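PDB 3PTY: probable arabinosyltransferase C from Mycobacterium tuberculosis, which polymerises arabinose into the arabinan of the mycobacterial cell wall, its C-terminal extracellular domain, the part modelled here, being a lectin-like carbohydrate-binding module. Local coordinates for residues 35-40 against 329-334; 160-165 against 248-253. All blocks are in the same frame, centred on the assembly; numbering follows the deposited sequence.

Contact 1: 35-40 against 329-334; sequences EDVLVE and SYLKDD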
ATOM      1  N   GLU A  35       0.294   4.644 -19.853  1.00 22.47           N
ATOM      2  CA  GLU A  35      -0.384   5.179 -21.028  1.00 27.17           C
ATOM      3  C   GLU A  35      -1.890   5.311 -20.790  1.00 25.73           C
ATOM      4  O   GLU A  35      -2.581   5.993 -21.541  1.00 27.78           O
ATOM      5  CB  GLU A  35      -0.124   4.278 -22.243  1.00 37.28           C
ATOM      6  CG  GLU A  35       1.351   4.170 -22.619  1.00 43.80           C
ATOM      7  CD  GLU A  35       1.616   3.171 -23.739  1.00 46.26           C
ATOM      8  OE1 GLU A  35       2.801   2.831 -23.954  1.00 43.54           O
ATOM      9  OE2 GLU A  35       0.651   2.727 -24.402  1.00 46.48           O
ATOM     10  N   ASP A  36      -2.397   4.655 -19.751  1.00 21.16           N
ATOM     11  CA  ASP A  36      -3.845   4.634 -19.501  1.00 20.45           C
ATOM     12  C   ASP A  36      -4.287   5.532 -18.346  1.00 24.33           C
ATOM     13  O   ASP A  36      -5.460   5.894 -18.254  1.00 27.80           O
ATOM     14  CB  ASP A  36      -4.330   3.205 -19.258  1.00 24.55           C
ATOM     15  CG  ASP A  36      -4.341   2.369 -20.535  1.00 36.47           C
ATOM     16  OD1 ASP A  36      -3.482   2.596 -21.410  1.00 34.78           O
ATOM     17  OD2 ASP A  36      -5.208   1.484 -20.666  1.00 41.71           O
ATOM     18  N   VAL A  37      -3.364   5.871 -17.450  1.00 19.63           N
ATOM     19  CA  VAL A  37      -3.676   6.832 -16.390  1.00 18.22           C
ATOM     20  C   VAL A  37      -3.569   8.236 -16.974  1.00 22.64           C
ATOM     21  O   VAL A  37      -2.537   8.605 -17.533  1.00 21.99           O
ATOM     22  CB  VAL A  37      -2.733   6.679 -15.166  1.00 20.41           C
ATOM     23  CG1 VAL A  37      -3.003   7.769 -14.125  1.00 19.67           C
ATOM     24  CG2 VAL A  37      -2.904   5.304 -14.531  1.00 20.71           C
ATOM     25  N   LEU A  38      -4.647   9.006 -16.872  1.00 19.72           N
ATOM     26  CA  LEU A  38      -4.669  10.376 -17.368  1.00 18.38           C
ATOM     27  C   LEU A  38      -4.554  11.341 -16.193  1.00 21.08           C
ATOM     28  O   LEU A  38      -5.331  11.266 -15.247  1.00 21.33           O
ATOM     29  CB  LEU A  38      -5.961  10.638 -18.153  1.00 22.12           C
ATOM     30  CG  LEU A  38      -6.173   9.744 -19.379  1.00 27.86           C
ATOM     31  CD1 LEU A  38      -7.391  10.186 -20.189  1.00 27.13           C
ATOM     32  CD2 LEU A  38      -4.931   9.759 -20.242  1.00 31.97           C
ATOM     33  N   VAL A  39      -3.590  12.251 -16.264  1.00 19.08           N
ATOM     34  CA  VAL A  39      -3.234  13.071 -15.111  1.00 18.42           C
ATOM     35  C   VAL A  39      -3.644  14.518 -15.336  1.00 19.95           C
ATOM     36  O   VAL A  39      -3.389  15.082 -16.399  1.00 20.04           O
ATOM     37  CB  VAL A  39      -1.718  13.020 -14.854  1.00 21.09           C
ATOM     38  CG1 VAL A  39      -1.328  13.971 -13.727  1.00 20.65           C
ATOM     39  CG2 VAL A  39      -1.285  11.585 -14.544  1.00 19.54           C
ATOM     40  N   GLU A  40      -4.269  15.108 -14.324  1.00 19.25           N
ATOM     41  CA  GLU A  40      -4.743  16.482 -14.390  1.00 20.41           C
ATOM     42  C   GLU A  40      -3.920  17.341 -13.441  1.00 20.41           C
ATOM     43  O   GLU A  40      -4.288  17.522 -12.281  1.00 21.98           O
ATOM     44  CB  GLU A  40      -6.228  16.536 -14.003  1.00 16.01           C
ATOM     45  CG  GLU A  40      -6.802  17.935 -13.956  1.00 20.97           C
ATOM     46  CD  GLU A  40      -8.233  17.977 -13.427  1.00 22.33           C
ATOM     47  OE1 GLU A  40      -8.637  17.063 -12.670  1.00 19.37           O
ATOM     48  OE2 GLU A  40      -8.944  18.942 -13.771  1.00 19.72           O
ATOM     49  N   SER A 329      -6.106  12.334 -11.028  1.00 16.07           N
ATOM     50  CA  SER A 329      -5.888  11.443 -12.160  1.00 18.74           C
ATOM     51  C   SER A 329      -7.094  10.536 -12.391  1.00 20.69           C
ATOM     52  O   SER A 329      -7.908  10.338 -11.489  1.00 19.66           O
ATOM     53  CB  SER A 329      -4.631  10.595 -11.940  1.00 16.85           C
ATOM     54  OG  SER A 329      -4.858   9.634 -10.922  1.00 20.73           O
ATOM     55  N   TYR A 330      -7.180   9.972 -13.597  1.00 16.19           N
ATOM     56  CA  TYR A 330      -8.330   9.173 -14.016  1.00 20.61           C
ATOM     57  C   TYR A 330      -7.848   8.028 -14.891  1.00 22.28           C
ATOM     58  O   TYR A 330      -6.938   8.203 -15.691  1.00 23.61           O
ATOM     59  CB  TYR A 330      -9.311  10.045 -14.819  1.00 16.88           C
ATOM     60  CG  TYR A 330      -9.576  11.370 -14.140  1.00 22.20           C
ATOM     61  CD1 TYR A 330      -8.746  12.455 -14.361  1.00 19.97           C
ATOM     62  CD2 TYR A 330     -10.638  11.525 -13.255  1.00 19.42           C
ATOM     63  CE1 TYR A 330      -8.965  13.665 -13.731  1.00 18.66           C
ATOM     64  CE2 TYR A 330     -10.865  12.745 -12.613  1.00 21.50           C
ATOM     65  CZ  TYR A 330     -10.024  13.805 -12.860  1.00 20.11           C
ATOM     66  OH  TYR A 330     -10.223  15.019 -12.237  1.00 21.72           O
ATOM     67  N   LEU A 331      -8.461   6.858 -14.751  1.00 17.28           N
ATOM     68  CA  LEU A 331      -8.107   5.719 -15.600  1.00 17.83           C
ATOM     69  C   LEU A 331      -8.952   5.732 -16.875  1.00 22.79           C
ATOM     70  O   LEU A 331     -10.171   5.588 -16.817  1.00 22.95           O
ATOM     71  CB  LEU A 331      -8.334   4.406 -14.847  1.00 19.47           C
ATOM     72  CG  LEU A 331      -7.950   3.129 -15.594  1.00 24.92           C
ATOM     73  CD1 LEU A 331      -6.453   3.128 -15.912  1.00 24.45           C
ATOM     74  CD2 LEU A 331      -8.339   1.894 -14.782  1.00 20.74           C
ATOM     75  N   LYS A 332      -8.301   5.897 -18.023  1.00 19.82           N
ATOM     76  CA  LYS A 332      -8.993   5.945 -19.320  1.00 24.64           C
ATOM     77  C   LYS A 332      -9.947   4.760 -19.579  1.00 25.53           C
ATOM     78  O   LYS A 332     -11.026   4.928 -20.170  1.00 28.27           O
ATOM     79  CB  LYS A 332      -7.955   6.026 -20.441  1.00 33.43           C
ATOM     80  CG  LYS A 332      -8.533   6.035 -21.838  1.00 48.52           C
ATOM     81  CD  LYS A 332      -7.444   6.251 -22.882  1.00 54.16           C
ATOM     82  CE  LYS A 332      -6.427   5.124 -22.858  1.00 62.22           C
ATOM     83  NZ  LYS A 332      -5.619   5.085 -24.111  1.00 66.95           N
ATOM     84  N   ASP A 333      -9.549   3.573 -19.132  1.00 20.80           N
ATOM     85  CA  ASP A 333     -10.330   2.342 -19.328  1.00 35.49           C
ATOM     86  C   ASP A 333     -11.593   2.232 -18.470  1.00 42.73           C
ATOM     87  O   ASP A 333     -12.494   1.455 -18.788  1.00 39.67           O
ATOM     88  CB  ASP A 333      -9.454   1.119 -19.067  1.00 39.49           C
ATOM     89  CG  ASP A 333      -8.170   1.149 -19.866  1.00 44.00           C
ATOM     90  OD1 ASP A 333      -7.154   1.642 -19.330  1.00 38.08           O
ATOM     91  OD2 ASP A 333      -8.190   0.702 -21.033  1.00 44.80           O
ATOM     92  N   ASP A 334     -11.646   2.985 -17.376  1.00 33.58           N
ATOM     93  CA  ASP A 334     -12.800   2.952 -16.490  1.00 24.48           C
ATOM     94  C   ASP A 334     -12.796   4.208 -15.649  1.00 22.62           C
ATOM     95  O   ASP A 334     -12.099   4.269 -14.645  1.00 20.34           O
ATOM     96  CB  ASP A 334     -12.752   1.711 -15.581  1.00 25.67           C
ATOM     97  CG  ASP A 334     -13.975   1.594 -14.673  1.00 32.12           C
ATOM     98  OD1 ASP A 334     -14.813   2.545 -14.615  1.00 28.81           O
ATOM     99  OD2 ASP A 334     -14.100   0.540 -14.011  1.00 32.50           O
TER
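The phenol OH of Tyr330 donates to OE1 of Glu40 over 2.6 Å, reaching that oxygen on its syn side but 28° out of the carboxylate plane. Glu40 gets there with an extended chain whose CG lies anti to the backbone N (chi1 176°), which runs the acid along the edge of the ring; its CB sits in the ring plane, 4.0 Å from CE1 of Tyr330. The carboxylate and the ring are turned 51° against each other. Arg246 forms a salt bridge with OE2 of the same acid, so both oxygens of this buried group have partners and its rotation is fixed. Behind these side chains run two neighbouring antiparallel strands, 37-40 and 322-331, in the mixed sheet of this carbohydrate-binding domain. Leu38 and Tyr330 form the hydrogen-bonded pair, with Leu38 N to Tyr330 O at 2.7 Å and Tyr330 N to Leu38 O at 2.8 Å. Val37 facing Leu331 and Val39 facing Ser329 are the non-hydrogen-bonded pairs on either side of it. One further backbone bond, Lys332 N to Asp36 O at 2.9 Å, carries the pairing past the strand into the type I turn Leu331-Asp334. On the face opposite Tyr330 and Leu38, CG1 of Val37 rests against CB of Ser329 at 3.9 Å, while OG of Ser329 turns to Trp339 for its hydrogen bond. At the end of its strand the side chain of Leu331 brings CD1 to 4.0 Å from CB of Asp36; Trp267 of the second subunit also packs on this leucine. Asp36 keeps a salt bridge with Lys29; the carboxylate of Asp333 is modelled too close to that of Asp36 for the detail to be trusted. Leu331 and Asp333 touch a bound octyl arabinofuranoside, and Asp333 belongs to its pocket.

Contact 2: 160-165 against 248-253; sequences DRAPLL and PRVRTL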
ATOM      1  N   ASP A 160      -7.279  18.009 -25.307  1.00 35.98           N
ATOM      2  CA  ASP A 160      -6.687  17.420 -24.108  1.00 39.76           C
ATOM      3  C   ASP A 160      -7.664  17.280 -22.940  1.00 35.48           C
ATOM      4  O   ASP A 160      -7.239  17.176 -21.795  1.00 30.92           O
ATOM      5  CB  ASP A 160      -5.493  18.264 -23.657  1.00 42.76           C
ATOM      6  CG  ASP A 160      -5.903  19.668 -23.234  1.00 50.28           C
ATOM      7  OD1 ASP A 160      -7.031  20.085 -23.574  1.00 58.54           O
ATOM      8  OD2 ASP A 160      -5.103  20.357 -22.565  1.00 47.06           O
ATOM      9  N   ARG A 161      -8.964  17.283 -23.219  1.00 34.61           N
ATOM     10  CA  ARG A 161      -9.963  17.194 -22.149  1.00 34.11           C
ATOM     11  C   ARG A 161     -10.405  15.754 -21.892  1.00 34.44           C
ATOM     12  O   ARG A 161     -10.585  14.980 -22.827  1.00 36.32           O
ATOM     13  CB  ARG A 161     -11.197  18.033 -22.492  1.00 35.96           C
ATOM     14  CG  ARG A 161     -11.020  19.552 -22.435  1.00 40.80           C
ATOM     15  CD  ARG A 161     -12.365  20.220 -22.765  1.00 51.92           C
ATOM     16  NE  ARG A 161     -12.392  21.659 -22.510  1.00 56.30           N
ATOM     17  CZ  ARG A 161     -12.794  22.571 -23.392  1.00 55.93           C
ATOM     18  NH1 ARG A 161     -13.215  22.196 -24.596  1.00 51.59           N
ATOM     19  NH2 ARG A 161     -12.785  23.861 -23.072  1.00 49.80           N
ATOM     20  N   ALA A 162     -10.575  15.391 -20.624  1.00 30.01           N
ATOM     21  CA  ALA A 162     -11.247  14.141 -20.290  1.00 28.74           C
ATOM     22  C   ALA A 162     -12.738  14.344 -20.561  1.00 30.90           C
ATOM     23  O   ALA A 162     -13.237  15.462 -20.442  1.00 28.22           O
ATOM     24  CB  ALA A 162     -11.015  13.778 -18.832  1.00 26.93           C
ATOM     25  N   PRO A 163     -13.452  13.270 -20.935  1.00 32.10           N
ATOM     26  CA  PRO A 163     -14.881  13.394 -21.248  1.00 30.11           C
ATOM     27  C   PRO A 163     -15.724  13.345 -19.975  1.00 24.01           C
ATOM     28  O   PRO A 163     -16.703  12.601 -19.911  1.00 23.51           O
ATOM     29  CB  PRO A 163     -15.151  12.152 -22.095  1.00 28.86           C
ATOM     30  CG  PRO A 163     -14.196  11.126 -21.546  1.00 32.82           C
ATOM     31  CD  PRO A 163     -12.970  11.881 -21.076  1.00 29.93           C
ATOM     32  N   LEU A 164     -15.342  14.132 -18.976  1.00 19.40           N
ATOM     33  CA  LEU A 164     -16.002  14.086 -17.677  1.00 18.82           C
ATOM     34  C   LEU A 164     -16.253  15.483 -17.153  1.00 21.55           C
ATOM     35  O   LEU A 164     -15.460  16.393 -17.390  1.00 21.54           O
ATOM     36  CB  LEU A 164     -15.101  13.389 -16.658  1.00 21.05           C
ATOM     37  CG  LEU A 164     -14.661  11.945 -16.902  1.00 23.76           C
ATOM     38  CD1 LEU A 164     -13.607  11.569 -15.872  1.00 21.52           C
ATOM     39  CD2 LEU A 164     -15.855  11.005 -16.824  1.00 21.31           C
ATOM     40  N   LEU A 165     -17.347  15.638 -16.415  1.00 18.50           N
ATOM     41  CA  LEU A 165     -17.564  16.830 -15.615  1.00 21.32           C
ATOM     42  C   LEU A 165     -17.172  16.419 -14.203  1.00 21.95           C
ATOM     43  O   LEU A 165     -17.691  15.435 -13.670  1.00 21.82           O
ATOM     44  CB  LEU A 165     -19.034  17.242 -15.676  1.00 25.55           C
ATOM     45  CG  LEU A 165     -19.517  18.558 -15.052  1.00 27.05           C
ATOM     46  CD1 LEU A 165     -19.345  18.572 -13.537  1.00 20.51           C
ATOM     47  CD2 LEU A 165     -18.831  19.746 -15.687  1.00 30.00           C
ATOM     48  N   PRO A 248     -11.704  18.266 -16.840  1.00 19.15           N
ATOM     49  CA  PRO A 248     -10.247  18.173 -16.659  1.00 20.19           C
ATOM     50  C   PRO A 248      -9.451  18.255 -17.952  1.00 26.02           C
ATOM     51  O   PRO A 248      -9.816  17.620 -18.939  1.00 23.16           O
ATOM     52  CB  PRO A 248     -10.058  16.789 -16.029  1.00 17.59           C
ATOM     53  CG  PRO A 248     -11.365  16.526 -15.316  1.00 21.93           C
ATOM     54  CD  PRO A 248     -12.407  17.110 -16.258  1.00 19.06           C
ATOM     55  N   ARG A 249      -8.371  19.031 -17.941  1.00 20.61           N
ATOM     56  CA  ARG A 249      -7.386  18.960 -19.011  1.00 22.47           C
ATOM     57  C   ARG A 249      -6.316  17.968 -18.565  1.00 24.15           C
ATOM     58  O   ARG A 249      -5.782  18.089 -17.469  1.00 21.53           O
ATOM     59  CB  ARG A 249      -6.805  20.349 -19.281  1.00 28.37           C
ATOM     60  CG  ARG A 249      -7.898  21.370 -19.637  1.00 36.08           C
ATOM     61  CD  ARG A 249      -7.332  22.733 -19.993  1.00 48.13           C
ATOM     62  NE  ARG A 249      -6.565  22.695 -21.233  1.00 60.46           N
ATOM     63  CZ  ARG A 249      -5.925  23.740 -21.748  1.00 67.42           C
ATOM     64  NH1 ARG A 249      -5.958  24.912 -21.129  1.00 66.27           N
ATOM     65  NH2 ARG A 249      -5.250  23.611 -22.883  1.00 71.28           N
ATOM     66  N   VAL A 250      -6.015  16.979 -19.401  1.00 19.30           N
ATOM     67  CA  VAL A 250      -5.189  15.852 -18.962  1.00 20.42           C
ATOM     68  C   VAL A 250      -4.083  15.515 -19.955  1.00 22.94           C
ATOM     69  O   VAL A 250      -4.152  15.895 -21.121  1.00 24.34           O
ATOM     70  CB  VAL A 250      -6.039  14.566 -18.738  1.00 22.70           C
ATOM     71  CG1 VAL A 250      -7.047  14.760 -17.612  1.00 22.67           C
ATOM     72  CG2 VAL A 250      -6.747  14.160 -20.029  1.00 23.66           C
ATOM     73  N   ARG A 251      -3.067  14.806 -19.463  1.00 23.83           N
ATOM     74  CA  ARG A 251      -1.998  14.220 -20.278  1.00 24.95           C
ATOM     75  C   ARG A 251      -1.756  12.842 -19.683  1.00 22.01           C
ATOM     76  O   ARG A 251      -2.068  12.618 -18.517  1.00 17.81           O
ATOM     77  CB  ARG A 251      -0.714  15.046 -20.165  1.00 24.68           C
ATOM     78  CG  ARG A 251      -0.810  16.463 -20.740  1.00 34.05           C
ATOM     79  CD  ARG A 251       0.185  17.409 -20.051  1.00 40.90           C
ATOM     80  NE  ARG A 251       1.577  17.009 -20.264  1.00 42.02           N
ATOM     81  CZ  ARG A 251       2.603  17.425 -19.523  1.00 45.82           C
ATOM     82  NH1 ARG A 251       2.409  18.255 -18.507  1.00 45.04           N
ATOM     83  NH2 ARG A 251       3.833  17.008 -19.796  1.00 44.92           N
ATOM     84  N   THR A 252      -1.213  11.911 -20.456  1.00 18.37           N
ATOM     85  CA  THR A 252      -0.957  10.584 -19.901  1.00 20.14           C
ATOM     86  C   THR A 252       0.096  10.676 -18.807  1.00 17.58           C
ATOM     87  O   THR A 252       0.957  11.556 -18.828  1.00 21.34           O
ATOM     88  CB  THR A 252      -0.448   9.604 -20.959  1.00 24.62           C
ATOM     89  OG1 THR A 252       0.832  10.047 -21.415  1.00 26.45           O
ATOM     90  CG2 THR A 252      -1.427   9.513 -22.142  1.00 29.00           C
ATOM     91  N   LEU A 253       0.036   9.760 -17.848  1.00 19.12           N
ATOM     92  CA  LEU A 253       1.045   9.714 -16.800  1.00 20.53           C
ATOM     93  C   LEU A 253       2.439   9.559 -17.420  1.00 21.81           C
ATOM     94  O   LEU A 253       3.412  10.144 -16.940  1.00 20.31           O
ATOM     95  CB  LEU A 253       0.744   8.569 -15.833  1.00 19.22           C
ATOM     96  CG  LEU A 253       1.624   8.405 -14.593  1.00 22.94           C
ATOM     97  CD1 LEU A 253       0.832   7.754 -13.441  1.00 15.79           C
ATOM     98  CD2 LEU A 253       2.878   7.601 -14.917  1.00 21.21           C
TER
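Asp160 meets Arg249 in a salt bridge, with OD2 of Asp160 taking a hydrogen bond from NE of Arg249 at 3.1 Å and a weak second one from NH2 at 3.3 Å. One carboxylate oxygen thus serves two nitrogens at the guanidinium edge. It is no flat, two-oxygen pairing: the planes of acid and guanidinium stand 78° apart, and NE approaches OD2 on its syn side. The arginine turns at chi3 (67°), which brings its NE edge round to the acid. Just inward the backbones are joined by a single beta bridge, Arg161 with Arg249. Its two bonds run from Val250 N to Asp160 O at 2.7 Å, nearly straight at 168°, and from Ala162 N to Pro248 O at 2.9 Å. CA of Arg161 also comes within 3.2 Å of Pro248 O as a CA-H...O contact, so that carbonyl is approached twice. Apolar packing follows: the methyl of Ala162 faces both CB of Pro248, at 4.2 Å, and CG1 of Val250, which lie on the same side of it. Further along, the Pro248 ring lays its CD against the carbonyl oxygen of Leu164. From here strand 164-171 enters the large antiparallel sheet, Leu164 touching Tyr330 of strand 322-331, while strand 251-252 pairs with 37-40 at the edge of the other sheet and Thr252 is the N-cap of helix 253-257.

How the contacts relate
From the N terminus the chain leaves helix 18-28 and lays down strand 37-40, which 329-334 joins much later; contact 1 therefore closes a loop of 288 residues. Both halves of contact 2 fall within that span, so its smaller loop, 82 residues between 160-165 and 248-253, is enclosed by the larger without crossing it. Contact 1 joins neighbours within the mixed sheet, whereas contact 2 links that sheet to the start of strand 164-171 in the antiparallel one. Strand 37-40 is the shared element: Val39 N probably bonds to Arg251 O and Val37 O to Leu253 N, placing 251-252 on the side away from 322-331.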